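Local coordinates for Mgp-operon protein 3 (Mycoplasma pneumoniae, PDB 6RJ1), which probably takes part in the attachment of this human pathogen to host cells, as an extracellular adhesion protein probably acting together with the adhesin P1, at residues A[188-193]-A[570-575]. Sequence-based numbering, arbitrary orientation.
Sequences DTVHFG and ASTYNQ
V190 and T572 meet methyl to methyl: CG2 of V190 lies 3.8 Å from CG2 of T572, and the two side chains run at about a right angle to each other. In V190, CG1 stands anti to the backbone N (chi1 167°), which leaves CG2 for the threonine while CG1 sits over one face of the H191 ring, 4.0 Å above its plane. Next to this apolar pair, S571 directs its CB at the helix, and its OG comes 3.5 Å from CG2 of T189, with the T189 carbonyl O and CA of V190 also close by. The hydroxyl thus rests on the helix surface across T189 and V190 by van der Waals contact. No hydrogen bond joins the two segments.

The polar ends of both threonines are engaged with other parts of the chain. With chi1 of T189 at -58°, OG1 lies opposite the carbonyl carbon and bonds to E197, while the methyl CG2, opposite the backbone N, is turned to S571; OG1 of T572 bonds to D563, at the end of strand 549-563. A polar tie to the chain just before the helix comes from Q575, whose OE1 accepts the backbone N-H of V185.

Each partner keeps its own backbone bonds. Within the helix, F192 N bonds to D188 O at 3.0 Å and G193 N to T189 O at 2.8 Å, and G193 then leaves helical geometry with positive phi. A570 to Y573 form a type I beta turn, overlapped by a type II turn from T572 to Q575. The contact sets the flank of short helix 187-192 against this double-turn connection between antiparallel neighbours 549-563 and 575-577 of a mixed sheet, within the MgpC adhesin family region.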
loop_
_atom_site.group_PDB
_atom_site.type_symbol
_atom_site.label_atom_id
_atom_site.label_comp_id
_atom_site.label_asym_id
_atom_site.label_seq_id
_atom_site.Cartn_x
_atom_site.Cartn_y
_atom_site.Cartn_z
ATOM N N ASP A 188 7.184 9.919 -29.808
ATOM C CA ASP A 188 7.645 10.164 -31.197
ATOM C C ASP A 188 9.146 10.438 -31.271
ATOM O O ASP A 188 9.785 10.036 -32.237
ATOM C CB ASP A 188 6.834 11.266 -31.918
ATOM C CG ASP A 188 6.860 12.670 -31.317
ATOM O OD1 ASP A 188 7.265 12.812 -30.137
ATOM O OD2 ASP A 188 6.450 13.621 -32.017
ATOM N N THR A 189 9.707 11.089 -30.230
ATOM C CA THR A 189 11.140 11.391 -30.099
ATOM C C THR A 189 11.902 10.084 -29.830
ATOM O O THR A 189 12.974 9.879 -30.387
ATOM C CB THR A 189 11.364 12.447 -28.991
ATOM O OG1 THR A 189 10.619 13.625 -29.301
ATOM C CG2 THR A 189 12.833 12.813 -28.803
ATOM N N VAL A 190 11.336 9.203 -28.988
ATOM C CA VAL A 190 11.934 7.911 -28.642
ATOM C C VAL A 190 12.188 7.038 -29.885
ATOM O O VAL A 190 13.292 6.513 -30.044
ATOM C CB VAL A 190 11.105 7.166 -27.554
ATOM C CG1 VAL A 190 11.525 5.703 -27.412
ATOM C CG2 VAL A 190 11.190 7.881 -26.211
ATOM N N HIS A 191 11.188 6.922 -30.768
ATOM C CA HIS A 191 11.265 6.045 -31.930
ATOM C C HIS A 191 11.765 6.678 -33.207
ATOM O O HIS A 191 12.245 5.952 -34.077
ATOM C CB HIS A 191 9.910 5.375 -32.172
ATOM C CG HIS A 191 9.479 4.509 -31.028
ATOM N ND1 HIS A 191 8.471 4.901 -30.170
ATOM C CD2 HIS A 191 9.971 3.316 -30.615
ATOM C CE1 HIS A 191 8.358 3.927 -29.286
ATOM N NE2 HIS A 191 9.240 2.950 -29.516
ATOM N N PHE A 192 11.666 8.004 -33.337
ATOM C CA PHE A 192 12.098 8.687 -34.554
ATOM C C PHE A 192 13.316 9.596 -34.374
ATOM O O PHE A 192 13.934 9.978 -35.368
ATOM C CB PHE A 192 10.923 9.451 -35.187
ATOM C CG PHE A 192 9.815 8.537 -35.654
ATOM C CD1 PHE A 192 9.876 7.923 -36.902
ATOM C CD2 PHE A 192 8.719 8.270 -34.838
ATOM C CE1 PHE A 192 8.863 7.058 -37.324
ATOM C CE2 PHE A 192 7.706 7.404 -35.261
ATOM C CZ PHE A 192 7.779 6.811 -36.502
ATOM N N GLY A 193 13.651 9.929 -33.129
ATOM C CA GLY A 193 14.778 10.796 -32.808
ATOM C C GLY A 193 14.466 12.261 -33.022
ATOM O O GLY A 193 13.652 12.602 -33.889
ATOM N N ALA A 570 20.968 10.218 -24.736
ATOM C CA ALA A 570 19.910 9.243 -25.035
ATOM C C ALA A 570 18.551 9.826 -24.653
ATOM O O ALA A 570 18.450 10.578 -23.676
ATOM C CB ALA A 570 20.151 7.931 -24.298
ATOM N N SER A 571 17.527 9.519 -25.466
ATOM C CA SER A 571 16.160 10.005 -25.313
ATOM C C SER A 571 15.629 9.787 -23.910
ATOM O O SER A 571 15.212 10.748 -23.264
ATOM C CB SER A 571 15.242 9.336 -26.334
ATOM O OG SER A 571 14.525 10.299 -27.088
ATOM N N THR A 572 15.704 8.534 -23.421
ATOM C CA THR A 572 15.182 8.148 -22.116
ATOM C C THR A 572 16.272 8.065 -21.031
ATOM O O THR A 572 16.064 7.411 -20.008
ATOM C CB THR A 572 14.349 6.868 -22.248
ATOM O OG1 THR A 572 15.120 5.857 -22.890
ATOM C CG2 THR A 572 13.068 7.096 -23.022
ATOM N N TYR A 573 17.398 8.780 -21.223
ATOM C CA TYR A 573 18.494 8.831 -20.252
ATOM C C TYR A 573 18.045 9.541 -18.987
ATOM O O TYR A 573 17.433 10.605 -19.082
ATOM C CB TYR A 573 19.724 9.537 -20.855
ATOM C CG TYR A 573 20.767 9.990 -19.851
ATOM C CD1 TYR A 573 21.653 9.082 -19.274
ATOM C CD2 TYR A 573 20.884 11.332 -19.496
ATOM C CE1 TYR A 573 22.619 9.496 -18.357
ATOM C CE2 TYR A 573 21.849 11.758 -18.581
ATOM C CZ TYR A 573 22.715 10.838 -18.014
ATOM O OH TYR A 573 23.661 11.266 -17.111
ATOM N N ASN A 574 18.355 8.952 -17.808
ATOM C CA ASN A 574 18.040 9.480 -16.472
ATOM C C ASN A 574 16.522 9.586 -16.233
ATOM O O ASN A 574 16.075 10.448 -15.471
ATOM C CB ASN A 574 18.753 10.844 -16.238
ATOM C CG ASN A 574 19.548 11.008 -14.962
ATOM O OD1 ASN A 574 19.413 10.257 -13.990
ATOM N ND2 ASN A 574 20.389 12.032 -14.936
ATOM N N GLN A 575 15.727 8.706 -16.870
ATOM C CA GLN A 575 14.282 8.748 -16.689
ATOM C C GLN A 575 13.655 7.368 -16.445
ATOM O O GLN A 575 14.211 6.337 -16.844
ATOM C CB GLN A 575 13.576 9.500 -17.847
ATOM C CG GLN A 575 13.084 8.634 -19.004
ATOM C CD GLN A 575 12.005 9.302 -19.816
ATOM O OE1 GLN A 575 12.246 10.256 -20.562
ATOM N NE2 GLN A 575 10.792 8.800 -19.711
#